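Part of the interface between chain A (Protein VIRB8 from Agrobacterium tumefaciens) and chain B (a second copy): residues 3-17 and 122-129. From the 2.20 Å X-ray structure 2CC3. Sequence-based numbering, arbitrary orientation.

Chain A 3-17: HMTQEEAVVNASLWE
Chain B 122-129: LRLTNPGG

The chain A stretch is extended through T5(A), then helical from Q6(A) to E17(A). T5(A) caps the helix: E8(A) N donates to T5(A) OG1 at 3.0 Å. The chain B stretch leaves a helix at its start and ends in a type I turn from N126(B) to G129(B). CA atoms pair A13(A) with L124(B) and A9(A) with P127(B), both at 5.0 Å, and Q6(A) with G128(B) at 6.6 Å. Chain B therefore runs against the helix direction.

L124(B) covers the most surface. Its side chain is t, p (chi1 -173°, chi2 69°). L124(B) CD2 lies over one face of the W16(A) ring, 4.2 Å from the centroid of its five-membered ring and 23° off the ring normal, a CH-pi contact. W16(A) is t, with chi2 -114°. L124(B) O is 3.1 Å from A13(A) CB and 3.3 Å from A13(A) CA; the CA contact is a CA-H...O contact, with an angle of 125° at H.

P127(B) has phi/psi -60/-25 and a C-gamma endo ring, and its CA-to-CB bond points toward the helix. P127(B) CB lies 3.8 Å from A9(A) CB and 3.9 Å from V10(A) CG2. P127(B) CD lies 3.8 Å from A13(A) CB.

No direct hydrogen bond crosses. Two waters bridge carbonyls: one donates to A9(A) O (2.8 Å) and R123(B) O (3.1 Å), the other to A13(A) O (2.7 Å) and L124(B) O (2.8 Å).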

ATOM      1  N   HIS A   3       3.142  22.914  -9.582  1.00 38.19           N
ATOM      2  CA  HIS A   3       1.863  22.772  -8.879  1.00 39.07           C
ATOM      3  C   HIS A   3       1.000  21.628  -9.425  1.00 35.07           C
ATOM      4  O   HIS A   3       0.968  21.373 -10.625  1.00 34.70           O
ATOM      5  CB  HIS A   3       1.037  24.071  -8.950  1.00 44.58           C
ATOM      6  CG  HIS A   3       1.852  25.326  -8.896  1.00 50.45           C
ATOM      7  ND1 HIS A   3       2.106  26.001  -7.719  1.00 52.81           N
ATOM      8  CD2 HIS A   3       2.450  26.045  -9.878  1.00 52.17           C
ATOM      9  CE1 HIS A   3       2.843  27.069  -7.975  1.00 53.36           C
ATOM     10  NE2 HIS A   3       3.065  27.119  -9.277  1.00 53.04           N
ATOM     11  N   MET A   4       0.291  20.948  -8.531  1.00 30.24           N
ATOM     12  CA  MET A   4      -0.809  20.088  -8.938  1.00 26.23           C
ATOM     13  C   MET A   4      -1.985  20.196  -7.979  1.00 21.79           C
ATOM     14  O   MET A   4      -1.809  20.429  -6.780  1.00 19.11           O
ATOM     15  CB  MET A   4      -0.370  18.625  -9.124  1.00 28.61           C
ATOM     16  CG  MET A   4      -0.038  17.818  -7.877  1.00 26.52           C
ATOM     17  SD  MET A   4       0.684  16.246  -8.403  1.00 27.64           S
ATOM     18  CE  MET A   4       2.415  16.711  -8.531  1.00 27.40           C
ATOM     19  N   THR A   5      -3.182  20.028  -8.523  1.00 16.83           N
ATOM     20  CA  THR A   5      -4.382  19.892  -7.711  1.00 16.16           C
ATOM     21  C   THR A   5      -4.292  18.613  -6.863  1.00 11.90           C
ATOM     22  O   THR A   5      -3.626  17.651  -7.244  1.00 10.21           O
ATOM     23  CB  THR A   5      -5.632  19.838  -8.601  1.00 17.93           C
ATOM     24  OG1 THR A   5      -5.635  18.604  -9.320  1.00 18.26           O
ATOM     25  CG2 THR A   5      -5.635  21.013  -9.598  1.00 15.21           C
ATOM     26  N   GLN A   6      -4.959  18.594  -5.712  1.00 13.20           N
ATOM     27  CA  GLN A   6      -4.986  17.379  -4.923  1.00 13.93           C
ATOM     28  C   GLN A   6      -5.688  16.234  -5.647  1.00 14.21           C
ATOM     29  O   GLN A   6      -5.279  15.081  -5.498  1.00 15.76           O
ATOM     30  CB  GLN A   6      -5.542  17.569  -3.504  1.00 14.71           C
ATOM     31  CG  GLN A   6      -5.163  16.356  -2.588  1.00 14.59           C
ATOM     32  CD  GLN A   6      -5.515  16.551  -1.146  1.00 13.29           C
ATOM     33  OE1 GLN A   6      -4.871  17.313  -0.428  1.00 18.69           O
ATOM     34  NE2 GLN A   6      -6.537  15.874  -0.713  1.00  9.76           N
ATOM     35  N   GLU A   7      -6.700  16.550  -6.450  1.00 15.03           N
ATOM     36  CA  GLU A   7      -7.429  15.555  -7.263  1.00 17.27           C
ATOM     37  C   GLU A   7      -6.498  14.829  -8.215  1.00 14.90           C
ATOM     38  O   GLU A   7      -6.528  13.613  -8.289  1.00 13.59           O
ATOM     39  CB  GLU A   7      -8.598  16.210  -8.035  1.00 21.35           C
ATOM     40  CG  GLU A   7      -9.042  15.491  -9.329  1.00 25.81           C
ATOM     41  CD  GLU A   7      -9.590  14.072  -9.119  1.00 29.20           C
ATOM     42  OE1 GLU A   7      -9.612  13.568  -7.974  1.00 31.21           O
ATOM     43  OE2 GLU A   7      -9.997  13.444 -10.121  1.00 27.57           O
ATOM     44  N   GLU A   8      -5.669  15.599  -8.911  1.00 15.07           N
ATOM     45  CA  GLU A   8      -4.629  15.093  -9.792  1.00 17.75           C
ATOM     46  C   GLU A   8      -3.550  14.330  -9.015  1.00 14.46           C
ATOM     47  O   GLU A   8      -3.064  13.302  -9.482  1.00 15.52           O
ATOM     48  CB  GLU A   8      -4.143  16.250 -10.696  1.00 21.03           C
ATOM     49  CG  GLU A   8      -2.676  16.414 -11.069  1.00 25.08           C
ATOM     50  CD  GLU A   8      -2.414  17.845 -11.620  1.00 26.88           C
ATOM     51  OE1 GLU A   8      -3.250  18.746 -11.355  1.00 26.19           O
ATOM     52  OE2 GLU A   8      -1.384  18.078 -12.305  1.00 30.29           O
ATOM     53  N   ALA A   9      -3.230  14.773  -7.798  1.00 15.15           N
ATOM     54  CA  ALA A   9      -2.271  14.023  -6.953  1.00  8.83           C
ATOM     55  C   ALA A   9      -2.827  12.661  -6.551  1.00  6.12           C
ATOM     56  O   ALA A   9      -2.142  11.634  -6.651  1.00  6.56           O
ATOM     57  CB  ALA A   9      -1.848  14.831  -5.713  1.00  8.67           C
ATOM     58  N   VAL A  10      -4.074  12.662  -6.096  1.00  4.49           N
ATOM     59  CA  VAL A  10      -4.792  11.443  -5.758  1.00  3.76           C
ATOM     60  C   VAL A  10      -4.906  10.459  -6.929  1.00  2.17           C
ATOM     61  O   VAL A  10      -4.700   9.253  -6.744  1.00  5.77           O
ATOM     62  CB  VAL A  10      -6.160  11.794  -5.125  1.00  3.60           C
ATOM     63  CG1 VAL A  10      -6.943  10.532  -4.728  1.00  8.09           C
ATOM     64  CG2 VAL A  10      -5.918  12.649  -3.880  1.00  3.46           C
ATOM     65  N   VAL A  11      -5.243  10.951  -8.117  1.00  2.39           N
ATOM     66  CA  VAL A  11      -5.244  10.100  -9.325  1.00  3.12           C
ATOM     67  C   VAL A  11      -3.939   9.351  -9.496  1.00  4.60           C
ATOM     68  O   VAL A  11      -3.932   8.104  -9.577  1.00  4.76           O
ATOM     69  CB  VAL A  11      -5.519  10.906 -10.601  1.00  7.26           C
ATOM     70  CG1 VAL A  11      -5.383  10.020 -11.828  1.00  9.86           C
ATOM     71  CG2 VAL A  11      -6.960  11.488 -10.578  1.00  6.69           C
ATOM     72  N   ASN A  12      -2.833  10.112  -9.521  1.00  8.30           N
ATOM     73  CA  ASN A  12      -1.515   9.580  -9.877  1.00  6.30           C
ATOM     74  C   ASN A  12      -1.038   8.551  -8.891  1.00  6.36           C
ATOM     75  O   ASN A  12      -0.444   7.520  -9.265  1.00  6.42           O
ATOM     76  CB  ASN A  12      -0.462  10.696  -9.996  1.00 11.26           C
ATOM     77  CG  ASN A  12      -0.738  11.664 -11.134  1.00 12.03           C
ATOM     78  OD1 ASN A  12      -1.521  11.403 -12.040  1.00  7.65           O
ATOM     79  ND2 ASN A  12      -0.099  12.807 -11.069  1.00 13.03           N
ATOM     80  N   ALA A  13      -1.294   8.852  -7.617  1.00  7.62           N
ATOM     81  CA  ALA A  13      -1.036   7.957  -6.524  1.00  2.26           C
ATOM     82  C   ALA A  13      -1.869   6.675  -6.601  1.00  2.00           C
ATOM     83  O   ALA A  13      -1.337   5.582  -6.378  1.00  4.80           O
ATOM     84  CB  ALA A  13      -1.224   8.691  -5.159  1.00  2.00           C
ATOM     85  N   SER A  14      -3.161   6.774  -6.883  1.00  2.89           N
ATOM     86  CA  SER A  14      -4.016   5.537  -6.858  1.00  6.10           C
ATOM     87  C   SER A  14      -3.693   4.627  -8.077  1.00  3.72           C
ATOM     88  O   SER A  14      -3.699   3.396  -7.972  1.00  4.18           O
ATOM     89  CB  SER A  14      -5.533   5.829  -6.820  1.00  8.91           C
ATOM     90  OG  SER A  14      -5.948   6.804  -5.862  1.00  4.25           O
ATOM     91  N   LEU A  15      -3.408   5.256  -9.216  1.00  2.51           N
ATOM     92  CA  LEU A  15      -3.122   4.534 -10.460  1.00  2.24           C
ATOM     93  C   LEU A  15      -1.790   3.842 -10.403  1.00  2.77           C
ATOM     94  O   LEU A  15      -1.658   2.699 -10.866  1.00  5.56           O
ATOM     95  CB  LEU A  15      -3.235   5.461 -11.677  1.00  6.10           C
ATOM     96  CG  LEU A  15      -4.652   5.941 -12.027  1.00  6.27           C
ATOM     97  CD1 LEU A  15      -4.606   7.117 -12.997  1.00  6.42           C
ATOM     98  CD2 LEU A  15      -5.504   4.823 -12.596  1.00  9.05           C
ATOM     99  N   TRP A  16      -0.824   4.495  -9.752  1.00  5.68           N
ATOM    100  CA  TRP A  16       0.498   3.898  -9.501  1.00  2.00           C
ATOM    101  C   TRP A  16       0.446   2.781  -8.518  1.00  2.03           C
ATOM    102  O   TRP A  16       1.104   1.742  -8.675  1.00  3.77           O
ATOM    103  CB  TRP A  16       1.515   4.938  -9.027  1.00  2.00           C
ATOM    104  CG  TRP A  16       2.744   4.259  -8.551  1.00  2.00           C
ATOM    105  CD1 TRP A  16       3.221   4.240  -7.266  1.00  5.91           C
ATOM    106  CD2 TRP A  16       3.620   3.434  -9.311  1.00  3.51           C
ATOM    107  NE1 TRP A  16       4.343   3.468  -7.185  1.00  3.00           N
ATOM    108  CE2 TRP A  16       4.617   2.959  -8.428  1.00  7.82           C
ATOM    109  CE3 TRP A  16       3.668   3.044 -10.659  1.00  6.60           C
ATOM    110  CZ2 TRP A  16       5.658   2.117  -8.851  1.00  3.25           C
ATOM    111  CZ3 TRP A  16       4.695   2.201 -11.072  1.00  5.35           C
ATOM    112  CH2 TRP A  16       5.664   1.747 -10.176  1.00  4.61           C
ATOM    113  N   GLU A  17      -0.310   2.988  -7.449  1.00  6.38           N
ATOM    114  CA  GLU A  17      -0.550   1.898  -6.501  1.00  5.23           C
ATOM    115  C   GLU A  17      -1.221   0.711  -7.228  1.00  2.00           C
ATOM    116  O   GLU A  17      -0.854  -0.450  -7.019  1.00  2.00           O
ATOM    117  CB  GLU A  17      -1.386   2.397  -5.335  1.00  3.66           C
ATOM    118  CG  GLU A  17      -1.710   1.340  -4.314  1.00 10.56           C
ATOM    119  CD  GLU A  17      -2.856   1.746  -3.417  1.00 18.42           C
ATOM    120  OE1 GLU A  17      -3.357   2.913  -3.517  1.00 20.27           O
ATOM    121  OE2 GLU A  17      -3.269   0.880  -2.619  1.00 21.68           O
TER
ATOM    122  N   LEU B 122       7.742  11.452  -3.075  1.00  9.60           N
ATOM    123  CA  LEU B 122       6.945  11.349  -1.857  1.00  6.39           C
ATOM    124  C   LEU B 122       5.498  11.729  -2.134  1.00  4.60           C
ATOM    125  O   LEU B 122       4.553  11.051  -1.674  1.00  4.58           O
ATOM    126  CB  LEU B 122       7.607  12.147  -0.737  1.00  6.35           C
ATOM    127  CG  LEU B 122       8.527  11.345   0.193  1.00  5.86           C
ATOM    128  CD1 LEU B 122       9.132  10.071  -0.407  1.00  2.00           C
ATOM    129  CD2 LEU B 122       9.592  12.215   0.785  1.00  2.00           C
ATOM    130  N   ARG B 123       5.308  12.774  -2.928  1.00  5.59           N
ATOM    131  CA  ARG B 123       3.959  13.177  -3.340  1.00  8.51           C
ATOM    132  C   ARG B 123       3.187  11.981  -3.909  1.00 10.25           C
ATOM    133  O   ARG B 123       1.990  11.798  -3.625  1.00  9.54           O
ATOM    134  CB  ARG B 123       4.026  14.299  -4.389  1.00  7.99           C
ATOM    135  CG  ARG B 123       2.699  14.645  -4.989  1.00  4.67           C
ATOM    136  CD  ARG B 123       1.850  15.264  -3.943  1.00  9.39           C
ATOM    137  NE  ARG B 123       2.439  16.525  -3.536  1.00  8.87           N
ATOM    138  CZ  ARG B 123       2.089  17.242  -2.469  1.00  9.20           C
ATOM    139  NH1 ARG B 123       1.139  16.805  -1.660  1.00  2.00           N
ATOM    140  NH2 ARG B 123       2.716  18.413  -2.234  1.00  6.94           N
ATOM    141  N   LEU B 124       3.890  11.181  -4.712  1.00  7.17           N
ATOM    142  CA  LEU B 124       3.343   9.993  -5.324  1.00 10.83           C
ATOM    143  C   LEU B 124       2.699   8.924  -4.373  1.00 11.15           C
ATOM    144  O   LEU B 124       1.813   8.166  -4.806  1.00  7.36           O
ATOM    145  CB  LEU B 124       4.401   9.341  -6.213  1.00  6.50           C
ATOM    146  CG  LEU B 124       4.022   8.170  -7.101  1.00  6.34           C
ATOM    147  CD1 LEU B 124       3.111   8.604  -8.225  1.00  2.00           C
ATOM    148  CD2 LEU B 124       5.262   7.597  -7.639  1.00  8.47           C
ATOM    149  N   THR B 125       3.148   8.858  -3.118  1.00  9.41           N
ATOM    150  CA  THR B 125       2.665   7.850  -2.160  1.00  8.61           C
ATOM    151  C   THR B 125       1.901   8.521  -1.018  1.00  9.62           C
ATOM    152  O   THR B 125       1.251   7.859  -0.194  1.00 11.24           O
ATOM    153  CB  THR B 125       3.834   7.024  -1.610  1.00 14.59           C
ATOM    154  OG1 THR B 125       4.831   7.905  -1.096  1.00 17.26           O
ATOM    155  CG2 THR B 125       4.472   6.213  -2.709  1.00 13.03           C
ATOM    156  N   ASN B 126       1.948   9.850  -1.020  1.00  8.22           N
ATOM    157  CA  ASN B 126       1.333  10.705  -0.022  1.00  6.33           C
ATOM    158  C   ASN B 126       0.783  11.910  -0.811  1.00  4.24           C
ATOM    159  O   ASN B 126       1.334  13.007  -0.751  1.00  7.77           O
ATOM    160  CB  ASN B 126       2.418  11.111   0.986  1.00  2.64           C
ATOM    161  CG  ASN B 126       1.890  11.864   2.183  1.00  3.22           C
ATOM    162  OD1 ASN B 126       0.677  11.987   2.391  1.00  5.86           O
ATOM    163  ND2 ASN B 126       2.811  12.394   2.990  1.00  2.00           N
ATOM    164  N   PRO B 127      -0.308  11.707  -1.578  1.00  3.78           N
ATOM    165  CA  PRO B 127      -0.868  12.828  -2.341  1.00  2.03           C
ATOM    166  C   PRO B 127      -1.343  14.028  -1.528  1.00  3.54           C
ATOM    167  O   PRO B 127      -1.422  15.137  -2.073  1.00  5.44           O
ATOM    168  CB  PRO B 127      -2.113  12.208  -3.006  1.00  3.68           C
ATOM    169  CG  PRO B 127      -2.440  10.941  -2.141  1.00  2.00           C
ATOM    170  CD  PRO B 127      -1.094  10.456  -1.782  1.00  2.00           C
ATOM    171  N   GLY B 128      -1.696  13.811  -0.257  1.00  6.15           N
ATOM    172  CA  GLY B 128      -2.299  14.881   0.561  1.00  7.85           C
ATOM    173  C   GLY B 128      -1.309  15.633   1.438  1.00  8.35           C
ATOM    174  O   GLY B 128      -1.707  16.526   2.171  1.00 10.98           O
ATOM    175  N   GLY B 129      -0.032  15.263   1.362  1.00  8.16           N
ATOM    176  CA  GLY B 129       1.049  15.915   2.115  1.00  7.91           C
ATOM    177  C   GLY B 129       0.970  15.734   3.627  1.00 12.87           C
ATOM    178  O   GLY B 129       1.390  16.597   4.388  1.00 16.87           O
TER
HETATM  179  O   HOH W   1       0.617  11.514  -6.445  1.00 14.00           O
HETATM  180  O   HOH W   2       0.901   5.548  -4.924  1.00  7.62           O